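Matching sites in ketosynthase from Streptomyces sp., a protein that probably catalyses the decarboxylative condensation of a fatty acyl-ACP with malonyl-ACP, giving a 3-oxoacyl-ACP in polyketide chain elongation (PDB 6KXD (chain A, 1.75 Å), residues G261-A266 and G397-L402), and in its relative 3-oxoacyl-(acyl-carrier protein) synthase II from Thermus thermophilus (PDB 1J3N (chain B, 2.00 Å), residues G259-A264 and G398-L403). One frame, after least-squares fit of the local backbone (RMSD 0.26 Å); residues are numbered along the deposited sequences.

Structure 1 (6KXD); sequences GLSCDA and GNNAVL.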
# COMPACT_ATOMS: atom_id res chain seq x y z
N GLY A 261 -3.64 15.37 3.60
CA GLY A 261 -2.24 15.64 3.69
C GLY A 261 -1.48 14.38 4.04
O GLY A 261 -1.93 13.57 4.86
N LEU A 262 -0.30 14.24 3.44
CA LEU A 262 0.60 13.18 3.74
C LEU A 262 1.87 13.84 4.21
O LEU A 262 2.35 14.76 3.55
CB LEU A 262 0.90 12.36 2.48
CG LEU A 262 -0.29 11.62 1.89
CD1 LEU A 262 0.15 10.89 0.63
CD2 LEU A 262 -0.87 10.64 2.90
N SER A 263 2.39 13.32 5.30
CA SER A 263 3.71 13.61 5.76
C SER A 263 4.40 12.34 6.21
O SER A 263 3.78 11.33 6.51
CB SER A 263 3.71 14.60 6.88
OG SER A 263 3.03 14.07 7.99
N CYS A 264 5.72 12.46 6.27
CA CYS A 264 6.51 11.47 6.75
C CYS A 264 7.37 12.04 7.86
O CYS A 264 8.02 13.11 7.72
CB CYS A 264 7.37 10.85 5.65
SG CYS A 264 8.36 9.49 6.30
N ASP A 265 7.43 11.33 8.98
CA ASP A 265 8.23 11.83 10.14
C ASP A 265 9.73 11.81 9.84
O ASP A 265 10.48 12.66 10.37
CB ASP A 265 8.04 11.01 11.40
CG ASP A 265 6.61 10.80 11.87
OD1 ASP A 265 5.76 11.66 11.56
OD2 ASP A 265 6.39 9.80 12.65
N ALA A 266 10.18 10.80 9.09
CA ALA A 266 11.55 10.61 8.75
C ALA A 266 12.36 10.64 10.04
O ALA A 266 13.41 11.28 10.15
CB ALA A 266 12.02 11.67 7.76
N GLY A 397 6.68 6.25 10.18
CA GLY A 397 6.41 7.68 10.23
C GLY A 397 5.39 8.16 9.23
O GLY A 397 5.40 9.31 8.81
N ASN A 398 4.49 7.27 8.79
CA ASN A 398 3.60 7.58 7.76
C ASN A 398 2.37 8.23 8.38
O ASN A 398 1.69 7.59 9.19
CB ASN A 398 3.16 6.31 7.04
CG ASN A 398 4.18 5.74 6.07
OD1 ASN A 398 3.81 4.87 5.31
ND2 ASN A 398 5.41 6.23 6.04
N ASN A 399 2.13 9.49 8.04
CA ASN A 399 0.97 10.17 8.51
C ASN A 399 0.10 10.56 7.33
O ASN A 399 0.60 11.03 6.29
CB ASN A 399 1.30 11.43 9.30
CG ASN A 399 2.29 11.19 10.40
OD1 ASN A 399 2.00 10.51 11.39
ND2 ASN A 399 3.50 11.73 10.23
N ALA A 400 -1.21 10.40 7.50
CA ALA A 400 -2.20 10.83 6.57
C ALA A 400 -3.39 11.40 7.34
O ALA A 400 -3.94 10.76 8.21
CB ALA A 400 -2.66 9.68 5.71
N VAL A 401 -3.80 12.59 6.93
CA VAL A 401 -4.89 13.33 7.54
C VAL A 401 -5.87 13.68 6.43
O VAL A 401 -5.48 14.18 5.37
CB VAL A 401 -4.35 14.58 8.25
CG1 VAL A 401 -5.49 15.37 8.85
CG2 VAL A 401 -3.30 14.20 9.28
N LEU A 402 -7.15 13.34 6.66
CA LEU A 402 -8.20 13.52 5.72
C LEU A 402 -9.21 14.52 6.28
O LEU A 402 -9.53 14.44 7.47
CB LEU A 402 -8.85 12.16 5.50
CG LEU A 402 -10.13 12.12 4.68
CD1 LEU A 402 -9.82 12.34 3.22
CD2 LEU A 402 -10.85 10.79 4.90
O HOH W 1 3.87 9.87 13.35

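Structure 2 (1J3N); sequences GRSADA and GHNAVL.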
# COMPACT_ATOMS: atom_id res chain seq x y z
N GLY B 259 -4.02 15.06 3.24
CA GLY B 259 -2.68 15.53 3.52
C GLY B 259 -1.78 14.44 4.06
O GLY B 259 -2.17 13.67 4.94
N ARG B 260 -0.57 14.37 3.53
CA ARG B 260 0.38 13.36 3.96
C ARG B 260 1.78 13.91 4.20
O ARG B 260 2.18 14.91 3.61
CB ARG B 260 0.45 12.25 2.91
CG ARG B 260 -0.78 11.36 2.91
CD ARG B 260 -0.62 10.27 1.87
NE ARG B 260 -0.39 10.84 0.55
CZ ARG B 260 -0.26 10.12 -0.56
NH1 ARG B 260 -0.33 8.79 -0.51
NH2 ARG B 260 -0.07 10.72 -1.74
N SER B 261 2.52 13.23 5.06
CA SER B 261 3.88 13.62 5.38
C SER B 261 4.59 12.41 6.00
O SER B 261 3.97 11.36 6.22
CB SER B 261 3.87 14.78 6.38
OG SER B 261 3.77 14.31 7.71
N ALA B 262 5.89 12.55 6.25
CA ALA B 262 6.67 11.48 6.85
C ALA B 262 7.46 12.06 8.02
O ALA B 262 7.99 13.17 7.94
CB ALA B 262 7.62 10.84 5.83
N ASP B 263 7.51 11.30 9.11
CA ASP B 263 8.25 11.71 10.29
C ASP B 263 9.73 11.68 9.96
O ASP B 263 10.49 12.56 10.38
CB ASP B 263 8.00 10.74 11.45
CG ASP B 263 6.81 11.12 12.29
OD1 ASP B 263 6.17 12.15 12.01
OD2 ASP B 263 6.52 10.37 13.25
N ALA B 264 10.12 10.66 9.21
CA ALA B 264 11.52 10.46 8.84
C ALA B 264 12.30 10.47 10.16
O ALA B 264 13.37 11.05 10.25
CB ALA B 264 12.00 11.59 7.92
N GLY B 398 6.46 6.15 10.32
CA GLY B 398 6.49 7.59 10.19
C GLY B 398 5.49 8.13 9.19
O GLY B 398 5.48 9.33 8.91
N HIS B 399 4.64 7.25 8.66
CA HIS B 399 3.64 7.64 7.68
C HIS B 399 2.48 8.38 8.34
O HIS B 399 1.82 7.85 9.24
CB HIS B 399 3.10 6.39 6.97
CG HIS B 399 4.16 5.41 6.61
ND1 HIS B 399 4.84 5.46 5.40
CD2 HIS B 399 4.71 4.39 7.31
CE1 HIS B 399 5.76 4.50 5.38
NE2 HIS B 399 5.70 3.85 6.53
N ASN B 400 2.25 9.62 7.90
CA ASN B 400 1.19 10.45 8.44
C ASN B 400 0.20 10.75 7.34
O ASN B 400 0.58 11.24 6.27
CB ASN B 400 1.77 11.75 9.00
CG ASN B 400 2.82 11.51 10.05
OD1 ASN B 400 2.55 10.86 11.06
ND2 ASN B 400 4.02 12.03 9.83
N ALA B 401 -1.06 10.46 7.59
CA ALA B 401 -2.12 10.70 6.62
C ALA B 401 -3.30 11.35 7.35
O ALA B 401 -3.75 10.86 8.39
CB ALA B 401 -2.54 9.39 5.96
N VAL B 402 -3.78 12.45 6.79
CA VAL B 402 -4.90 13.18 7.36
C VAL B 402 -5.98 13.46 6.32
O VAL B 402 -5.69 13.83 5.18
CB VAL B 402 -4.42 14.54 7.93
CG1 VAL B 402 -5.60 15.34 8.47
CG2 VAL B 402 -3.38 14.30 9.02
N LEU B 403 -7.24 13.27 6.72
CA LEU B 403 -8.36 13.52 5.83
C LEU B 403 -9.17 14.67 6.41
O LEU B 403 -9.31 14.79 7.63
CB LEU B 403 -9.25 12.28 5.69
CG LEU B 403 -8.68 11.06 4.95
CD1 LEU B 403 -9.73 9.97 4.88
CD2 LEU B 403 -8.25 11.44 3.55
O HOH W 2 3.94 9.97 13.64

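Structure 1 (6KXD)
Gly261 and Val401 exchange two backbone hydrogen bonds, and Ser263 and Asn399 do the same. They join strands 255-264 and 398-405 as antiparallel neighbours in the mixed sheet of the thiolase-like fold. Leu262 shares a sheet face with Ala400. Its CB lies 4.0 Å from Asn399 O. CG sits anti to the carbonyl carbon (chi1 -65°), and with CD1 anti to CA (chi2 179°) the other methyl, CD2, comes to a tight 3.5 Å from Ala400 CB. The side chain also packs on Tyr175 and on Tyr187 of the second chain. On the same face, Cys264 CB is 4.0 Å and SG 3.9 Å from Gly397 O. Asn398 ND2 is hydrogen-bonded to Asn171 OD1 of the second chain. On the other face, Asn399 ND2 donates to Ser263 OG (3.3 Å) and to Asp265 OD1, which it meets from above the carboxylate plane. Ser263 OG also bonds Gly276 O. A water donates to both Asp265 OD2 and Asn399 OD1. Asp265 N donates to Gly397 O at 2.9 Å.

Structure 2 (1J3N)
Two backbone hydrogen bonds link Gly259 with Val402, and two more link Ser261 with Asn400. Arg260 shares a sheet face with Ala401. Its CB lies 3.5 Å from Asn400 O. CG sits anti to the carbonyl carbon (chi1 -73°), 4.0 Å from Ala401 CB. CD continues the extended chain, and the bend at chi3 (-57°) then sets NE and the guanidinium on their course away from Ala401. At the tip, NH1 forms a salt bridge with Asp166 and NH2 another with Glu179 of the second subunit. Two carboxylates, one from each subunit, thus hold the buried guanidinium. On the same face, Ala262 CB is 4.0 Å from Gly398 O. His399 ND1 is hydrogen-bonded to Ser154 O of the second subunit. On the other face, Asn400 ND2 donates to Ser261 OG (3.1 Å) and to Asp263 OD1, which it meets from above the carboxylate plane. Ser261 OG also bonds Gly276 O. A water donates to both Asp263 OD2 and Asn400 OD1. Asp263 N donates to Gly398 O at 2.8 Å.

What differs
The backbone bonds of Gly261(A) with Val401(A) recur between Gly259(B) and Val402(B). The bond from Asn399(A) ND2 to Ser263(A) OG recurs from Asn400(B) ND2 to Ser261(B) OG. The backbone bond from Asp265(A) to Gly397(A) matches that from Asp263(B) to Gly398(B), and a water keeps its place. The main polar difference is Leu262(A) against Arg260(B). CD1 of Leu262(A) falls 0.5 Å from NE of Arg260(B) after superposition. CZ, NH1 and NH2 of Arg260(B) have no counterpart in the leucine. They carry a charge to Asp166(B) and to Glu179 of the second subunit, where Leu262(A) can offer only apolar packing. This probably adds a charged link across the subunit boundary at this position. Both side chains keep touching Ala400(A) or Ala401(B). At Asn398(A) against His399(B), the CG atoms are 0.6 Å apart and ND2 of the asparagine lies 1.2 Å apart from ND1 of the histidine. ND2 of Asn398(A) bonds Asn171 OD1 of the other chain, and ND1 of His399(B) bonds Ser154 O of the second subunit. CD2, CE1 and NE2 of His399(B) extend beyond the amide. At Cys264(A) against Ala262(B), the CB atoms coincide, and each lies 4.0 Å from the glycine O, of Gly397(A) or Gly398(B). SG of Cys264(A) has no counterpart in Ala262(B).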